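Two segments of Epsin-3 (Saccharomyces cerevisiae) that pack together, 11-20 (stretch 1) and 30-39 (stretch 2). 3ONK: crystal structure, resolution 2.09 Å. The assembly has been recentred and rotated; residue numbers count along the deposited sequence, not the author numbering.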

# COMPACT_ATOMS: atom_id res chain seq x y z
N GLU A 11 7.20 -12.55 11.49
CA GLU A 11 5.75 -12.62 11.56
C GLU A 11 5.11 -11.47 10.82
O GLU A 11 4.18 -11.66 10.04
CB GLU A 11 5.29 -12.56 13.01
CG GLU A 11 5.02 -13.89 13.65
CD GLU A 11 4.18 -13.72 14.90
OE1 GLU A 11 2.98 -13.35 14.78
OE2 GLU A 11 4.73 -13.94 15.99
N MET A 12 5.61 -10.26 11.06
CA MET A 12 5.03 -9.07 10.44
C MET A 12 5.31 -9.01 8.93
O MET A 12 4.45 -8.61 8.15
CB MET A 12 5.51 -7.79 11.13
CG MET A 12 4.90 -6.50 10.59
SD MET A 12 3.09 -6.45 10.64
CE MET A 12 2.74 -6.55 12.39
N GLU A 13 6.51 -9.40 8.52
CA GLU A 13 6.83 -9.45 7.10
C GLU A 13 5.96 -10.51 6.41
O GLU A 13 5.59 -10.37 5.25
CB GLU A 13 8.31 -9.75 6.87
CG GLU A 13 9.23 -8.64 7.33
CD GLU A 13 10.68 -9.07 7.45
OE1 GLU A 13 10.96 -10.29 7.41
OE2 GLU A 13 11.54 -8.18 7.58
N GLY A 14 5.61 -11.56 7.16
CA GLY A 14 4.71 -12.59 6.66
C GLY A 14 3.29 -12.06 6.47
O GLY A 14 2.60 -12.43 5.53
N LYS A 15 2.84 -11.21 7.39
CA LYS A 15 1.51 -10.64 7.30
C LYS A 15 1.42 -9.74 6.06
O LYS A 15 0.47 -9.84 5.28
CB LYS A 15 1.18 -9.86 8.57
CG LYS A 15 0.84 -10.72 9.77
CD LYS A 15 0.32 -9.86 10.92
CE LYS A 15 -0.39 -10.69 11.97
NZ LYS A 15 0.45 -11.81 12.45
N VAL A 16 2.43 -8.89 5.88
CA VAL A 16 2.49 -8.03 4.70
C VAL A 16 2.56 -8.85 3.42
O VAL A 16 1.90 -8.54 2.43
CB VAL A 16 3.70 -7.07 4.74
CG1 VAL A 16 3.72 -6.22 3.47
CG2 VAL A 16 3.62 -6.19 5.96
N ARG A 17 3.37 -9.91 3.44
CA ARG A 17 3.45 -10.81 2.29
C ARG A 17 2.09 -11.37 1.91
O ARG A 17 1.70 -11.34 0.74
CB ARG A 17 4.46 -11.95 2.53
CG ARG A 17 5.91 -11.54 2.36
CD ARG A 17 6.84 -12.74 2.30
NE ARG A 17 7.23 -13.09 0.93
CZ ARG A 17 6.80 -14.16 0.28
NH1 ARG A 17 7.21 -14.39 -0.97
NH2 ARG A 17 5.95 -15.00 0.86
N GLU A 18 1.37 -11.88 2.92
CA GLU A 18 0.02 -12.42 2.72
C GLU A 18 -0.96 -11.37 2.19
O GLU A 18 -1.74 -11.63 1.28
CB GLU A 18 -0.54 -13.03 4.02
CG GLU A 18 -2.06 -13.32 3.92
CD GLU A 18 -2.69 -13.89 5.19
OE1 GLU A 18 -2.01 -14.01 6.23
OE2 GLU A 18 -3.90 -14.20 5.15
N ALA A 19 -0.92 -10.18 2.78
CA ALA A 19 -1.81 -9.10 2.35
C ALA A 19 -1.56 -8.67 0.90
O ALA A 19 -2.40 -8.00 0.29
CB ALA A 19 -1.66 -7.91 3.27
N THR A 20 -0.40 -9.04 0.35
CA THR A 20 -0.05 -8.64 -1.01
C THR A 20 0.29 -9.83 -1.92
O THR A 20 0.91 -9.65 -2.96
CB THR A 20 1.12 -7.62 -1.03
OG1 THR A 20 2.28 -8.19 -0.42
CG2 THR A 20 0.74 -6.37 -0.24
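Stretch 2 30-39: TLMDQISQGT

Ile 35 is the centre of the contact. Its side chain sits as a knob in a hole formed by Met 12, Lys 15, Val 16 and Ala 19, four residues on one face of the stretch 1 helix. The CA-to-CB bond of Ile 35 points sideways, but the end of the side chain comes nearer to stretch 1. With chi1 m and chi2 t, the CD1 atom of Ile 35 lies 3.7 Å from Lys 15 O and 3.9 Å from Ala 19 CB. CG2 of Ile 35 lies 4.1 Å from Val 16 CG2, and CD1 of Ile 35 lies 3.9 Å from Val 16 N. The CG1 atom of Ile 35 is 4.0 Å from Met 12 SD and 3.9 Å from Lys 15 CB. All are van der Waals distances; the CD1 methyl also rests on the backbone carbonyl of Lys 15.

Both stretches are helical. Residues 11-19 form the helix of stretch 1, and stretch 2 continues a helix that begins earlier in the chain. The two run in roughly opposite directions, with an angle of 143° between their N-to-C directions and a signed crossing angle of -143°. Their axes approach to 9.8 Å. The backbone register reflects the direction: CA of Lys 15 is 6.9 Å from CA of Ile 35, and CA of Ala 19 is 7.0 Å from CA of Leu 31. Four residues forward on one helix match four residues back on the other.

Leu 31 lies one turn before Ile 35 and points toward stretch 1. Its rotamer is t, p. The small side chain of Ala 19 also points toward the contact, and its CB is 3.7 Å from Leu 31 CD2. The CD1 atom of Leu 31 lies 4.1 Å from Lys 15 CB.

At the other end, Met 12 reaches across with its terminal atoms. Its CA-to-CB bond points sideways, but the t, p, p rotamer brings the end of the chain nearer to stretch 2. The SD atom of Met 12 is 3.9 Å from Ile 35 CA. The CE atom of Met 12 is 3.8 Å from Gly 38 CA and 3.8 Å from Gln 34 O. Gly 38 leaves room for this methyl group: an ideal CB there would be 2.6 Å from Met 12 CE, a clash.

The edge of the contact is polar. Lys 15 points toward stretch 2, and the start of its side chain lines the hole for Ile 35. CE of Lys 15 is 3.7 Å from Gln 34 OE1. The NZ atom of Lys 15 forms a long salt bridge within its own helix, 3.8 Å from Glu 11 OE1. Glu 18 lies against Leu 31, with Glu 18 CD 3.8 Å from Leu 31 CD2. No hydrogen bond joins the two stretches; they meet by packing of side chains on side chains and on backbone. The contact buries 412 Å², both sides summed.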

# COMPACT_ATOMS: atom_id res chain seq x y z
N THR A 30 -9.19 -6.86 8.64
CA THR A 30 -8.57 -7.22 9.93
C THR A 30 -7.05 -7.46 9.82
O THR A 30 -6.27 -7.07 10.70
CB THR A 30 -9.28 -8.45 10.62
OG1 THR A 30 -10.58 -8.07 11.05
CG2 THR A 30 -8.49 -8.90 11.84
N LEU A 31 -6.63 -8.10 8.73
CA LEU A 31 -5.21 -8.33 8.47
C LEU A 31 -4.50 -7.00 8.26
O LEU A 31 -3.37 -6.80 8.72
CB LEU A 31 -5.03 -9.22 7.25
CG LEU A 31 -3.58 -9.49 6.82
CD1 LEU A 31 -2.83 -10.26 7.89
CD2 LEU A 31 -3.57 -10.23 5.49
N MET A 32 -5.18 -6.10 7.56
CA MET A 32 -4.64 -4.76 7.35
C MET A 32 -4.48 -4.02 8.69
O MET A 32 -3.45 -3.40 8.96
CB MET A 32 -5.53 -3.98 6.38
CG MET A 32 -5.47 -4.45 4.94
SD MET A 32 -6.16 -3.23 3.82
CE MET A 32 -7.89 -3.22 4.33
N ASP A 33 -5.51 -4.10 9.54
CA ASP A 33 -5.43 -3.51 10.88
C ASP A 33 -4.26 -4.09 11.69
O ASP A 33 -3.55 -3.35 12.37
CB ASP A 33 -6.75 -3.68 11.63
CG ASP A 33 -7.05 -2.51 12.57
OD1 ASP A 33 -6.44 -1.44 12.41
OD2 ASP A 33 -7.90 -2.67 13.46
N GLN A 34 -4.07 -5.40 11.62
CA GLN A 34 -2.94 -6.04 12.32
C GLN A 34 -1.63 -5.41 11.87
O GLN A 34 -0.75 -5.11 12.68
CB GLN A 34 -2.93 -7.55 12.09
CG GLN A 34 -3.99 -8.32 12.90
CD GLN A 34 -4.08 -9.80 12.53
OE1 GLN A 34 -3.96 -10.16 11.36
NE2 GLN A 34 -4.32 -10.66 13.52
N ILE A 35 -1.51 -5.19 10.57
CA ILE A 35 -0.31 -4.60 10.02
C ILE A 35 -0.18 -3.13 10.46
O ILE A 35 0.92 -2.65 10.78
CB ILE A 35 -0.28 -4.74 8.49
CG1 ILE A 35 -0.06 -6.22 8.11
CG2 ILE A 35 0.80 -3.89 7.91
CD1 ILE A 35 -0.54 -6.58 6.71
N SER A 36 -1.30 -2.43 10.47
CA SER A 36 -1.35 -1.07 10.97
C SER A 36 -0.78 -1.01 12.39
O SER A 36 -0.01 -0.10 12.71
CB SER A 36 -2.78 -0.53 10.91
OG SER A 36 -2.83 0.80 11.37
N GLN A 37 -1.15 -1.96 13.23
CA GLN A 37 -0.62 -2.02 14.60
C GLN A 37 0.91 -2.07 14.60
O GLN A 37 1.55 -1.48 15.46
CB GLN A 37 -1.17 -3.22 15.38
CG GLN A 37 -2.68 -3.36 15.38
CD GLN A 37 -3.40 -2.16 15.94
OE1 GLN A 37 -4.18 -1.51 15.24
NE2 GLN A 37 -3.14 -1.86 17.21
N GLY A 38 1.48 -2.78 13.63
CA GLY A 38 2.92 -2.92 13.53
C GLY A 38 3.65 -1.63 13.17
O GLY A 38 4.85 -1.52 13.41
N THR A 39 2.93 -0.65 12.61
CA THR A 39 3.49 0.67 12.30
C THR A 39 3.74 1.50 13.55
O THR A 39 4.35 2.56 13.46
CB THR A 39 2.59 1.51 11.36
OG1 THR A 39 1.40 1.91 12.05
CG2 THR A 39 2.23 0.75 10.08